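Local coordinates for Lmo0181 protein (Listeria monocytogenes serovar 1/2a, PDB 5F7V) that binds the cyclic glucan cycloalternan as an extracellular lipoprotein and probably hands it to an ABC transporter for uptake, at residues A[151-156]-A[271-276]. Numbering follows the deposited sequence. Where two conformers were deposited one is given.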
loop_
_atom_site.group_PDB
_atom_site.type_symbol
_atom_site.label_atom_id
_atom_site.label_comp_id
_atom_site.label_asym_id
_atom_site.label_seq_id
_atom_site.Cartn_x
_atom_site.Cartn_y
_atom_site.Cartn_z
ATOM N N TRP A 151 -3.816 20.843 -8.132
ATOM C CA TRP A 151 -4.391 21.217 -6.857
ATOM C C TRP A 151 -3.348 21.154 -5.742
ATOM O O TRP A 151 -2.470 20.301 -5.753
ATOM C CB TRP A 151 -5.482 20.217 -6.548
ATOM C CG TRP A 151 -6.866 20.526 -7.069
ATOM C CD1 TRP A 151 -7.256 21.473 -7.957
ATOM C CD2 TRP A 151 -8.058 19.867 -6.613
ATOM N NE1 TRP A 151 -8.633 21.452 -8.079
ATOM C CE2 TRP A 151 -9.134 20.475 -7.272
ATOM C CE3 TRP A 151 -8.307 18.832 -5.696
ATOM C CZ2 TRP A 151 -10.468 20.066 -7.021
ATOM C CZ3 TRP A 151 -9.654 18.415 -5.473
ATOM C CH2 TRP A 151 -10.657 19.055 -6.136
ATOM N N THR A 152 -3.538 22.032 -4.763
ATOM C CA THR A 152 -2.904 21.884 -3.466
ATOM C C THR A 152 -3.978 21.534 -2.448
ATOM O O THR A 152 -5.177 21.498 -2.753
ATOM C CB THR A 152 -2.082 23.121 -3.050
ATOM O OG1 THR A 152 -2.953 24.251 -2.864
ATOM C CG2 THR A 152 -0.986 23.418 -4.047
ATOM N N TRP A 153 -3.561 21.282 -1.205
ATOM C CA TRP A 153 -4.547 20.936 -0.157
ATOM C C TRP A 153 -5.717 21.888 -0.125
ATOM O O TRP A 153 -6.873 21.444 0.019
ATOM C CB TRP A 153 -3.928 20.972 1.231
ATOM C CG TRP A 153 -2.893 19.923 1.500
ATOM C CD1 TRP A 153 -2.597 18.768 0.804
ATOM C CD2 TRP A 153 -2.042 19.935 2.643
ATOM N NE1 TRP A 153 -1.582 18.095 1.455
ATOM C CE2 TRP A 153 -1.212 18.787 2.576
ATOM C CE3 TRP A 153 -1.866 20.841 3.692
ATOM C CZ2 TRP A 153 -0.245 18.517 3.559
ATOM C CZ3 TRP A 153 -0.873 20.582 4.637
ATOM C CH2 TRP A 153 -0.115 19.436 4.562
ATOM N N LYS A 154 -5.502 23.185 -0.296
ATOM C CA LYS A 154 -6.594 24.121 -0.154
ATOM C C LYS A 154 -7.663 23.920 -1.227
ATOM O O LYS A 154 -8.842 24.131 -0.959
ATOM C CB LYS A 154 -6.111 25.560 -0.199
ATOM C CG LYS A 154 -5.530 26.006 -1.525
ATOM C CD LYS A 154 -4.893 27.385 -1.454
ATOM C CE LYS A 154 -3.607 27.453 -0.671
ATOM N NZ LYS A 154 -2.465 26.717 -1.301
ATOM N N ASP A 155 -7.290 23.484 -2.424
ATOM C CA ASP A 155 -8.294 23.204 -3.469
ATOM C C ASP A 155 -9.118 21.989 -3.113
ATOM O O ASP A 155 -10.348 21.971 -3.300
ATOM C CB ASP A 155 -7.625 22.970 -4.813
ATOM C CG ASP A 155 -6.793 24.139 -5.233
ATOM O OD1 ASP A 155 -7.394 25.186 -5.525
ATOM O OD2 ASP A 155 -5.556 24.042 -5.296
ATOM N N GLU A 156 -8.508 20.947 -2.590
ATOM C CA GLU A 156 -9.305 19.808 -2.194
ATOM C C GLU A 156 -10.141 20.095 -0.956
ATOM O O GLU A 156 -11.256 19.563 -0.826
ATOM C CB GLU A 156 -8.414 18.606 -1.958
ATOM C CG GLU A 156 -9.191 17.508 -1.307
ATOM C CD GLU A 156 -8.390 16.231 -1.275
ATOM O OE1 GLU A 156 -7.247 16.097 -1.839
ATOM O OE2 GLU A 156 -8.976 15.369 -0.587
ATOM N N ALA A 271 -3.119 15.800 -4.241
ATOM C CA ALA A 271 -2.615 17.155 -3.971
ATOM C C ALA A 271 -1.606 17.198 -2.831
ATOM O O ALA A 271 -1.766 16.513 -1.838
ATOM C CB ALA A 271 -3.790 18.063 -3.648
ATOM N N GLY A 272 -0.586 18.030 -2.944
ATOM C CA GLY A 272 0.326 18.330 -1.847
ATOM C C GLY A 272 0.152 19.746 -1.376
ATOM O O GLY A 272 -0.822 20.412 -1.679
ATOM N N ASN A 273 1.140 20.198 -0.632
ATOM C CA ASN A 273 1.143 21.564 -0.104
ATOM C C ASN A 273 2.399 22.269 -0.528
ATOM O O ASN A 273 2.366 22.932 -1.579
ATOM C CB ASN A 273 0.871 21.628 1.393
ATOM C CG ASN A 273 0.376 23.004 1.806
ATOM O OD1 ASN A 273 -0.385 23.647 1.072
ATOM N ND2 ASN A 273 0.789 23.477 2.945
ATOM N N THR A 274 3.487 22.142 0.206
ATOM C CA THR A 274 4.739 22.710 -0.303
ATOM C C THR A 274 5.316 21.901 -1.456
ATOM O O THR A 274 6.141 22.417 -2.235
ATOM C CB THR A 274 5.777 22.786 0.813
ATOM O OG1 THR A 274 6.091 21.468 1.276
ATOM C CG2 THR A 274 5.311 23.704 1.953
ATOM N N GLN A 275 4.933 20.631 -1.545
ATOM C CA GLN A 275 5.389 19.795 -2.663
ATOM C C GLN A 275 4.475 18.620 -2.791
ATOM O O GLN A 275 3.715 18.299 -1.885
ATOM C CB GLN A 275 6.824 19.320 -2.465
ATOM C CG GLN A 275 7.063 18.586 -1.144
ATOM C CD GLN A 275 8.536 18.417 -0.777
ATOM O OE1 GLN A 275 9.419 19.152 -1.267
ATOM N NE2 GLN A 275 8.807 17.484 0.081
ATOM N N LYS A 276 4.529 18.007 -3.961
ATOM C CA LYS A 276 3.841 16.758 -4.183
ATOM C C LYS A 276 4.585 15.629 -3.501
ATOM O O LYS A 276 5.826 15.642 -3.430
ATOM C CB LYS A 276 3.744 16.493 -5.686
ATOM C CG LYS A 276 3.045 17.640 -6.409
ATOM C CD LYS A 276 2.948 17.470 -7.909
ATOM C CE LYS A 276 2.285 18.642 -8.594
ATOM N NZ LYS A 276 2.369 18.577 -10.071
HETATM O O HOH W 1 0.061 19.473 -5.386
HETATM O O HOH W 2 -0.529 26.410 0.617
HETATM O O HOH W 3 -2.964 24.324 0.380
HETATM O O HOH W 4 -6.093 15.207 -4.149
#
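The start of helix 153-163, with Thr152 at the N-cap position, packs here against the loop between strands 265-268 and 278-287 of a periplasmic-binding-protein fold. Trp153 and Asn273 carry the contact. With CG anti to its carbonyl carbon, Trp153 lays one indole face under Asn273, whose CB stands 3.5 Å from the centroid of the six-membered ring, 9° off its normal: a CH-pi contact. Asn273 CG is anti to the backbone N, and the amide plane lies 9° from the indole plane, stacked over it, with Asn273 CG 3.6 Å from Trp153 CE3. Trp153 NE1 is hydrogen-bonded to Gln188 OE1 and Asn273 ND2 to Asn189 OD1, which fixes the rotation of both groups; the ring of His214 also stacks on Trp153. Two waters join the other amide atom, Asn273 OD1, to Lys154 NZ. At the backbone, Trp153 N donates to Gly272 O over 2.9 Å, bent to 136° at hydrogen, with the donor above the carbonyl plane; a first-turn NH of the helix is thereby taken up by the loop. Asp155, three residues on from Thr152, turns its carboxylate back, and OD2 accepts a nearly straight bond from Thr152 N at 2.9 Å, through its anti lone pair. Before the helix, Ala271 CB meets Trp151 CB at 4.0 Å, and one water accepts from Gly272 N while donating to Trp151 O at 2.7 Å.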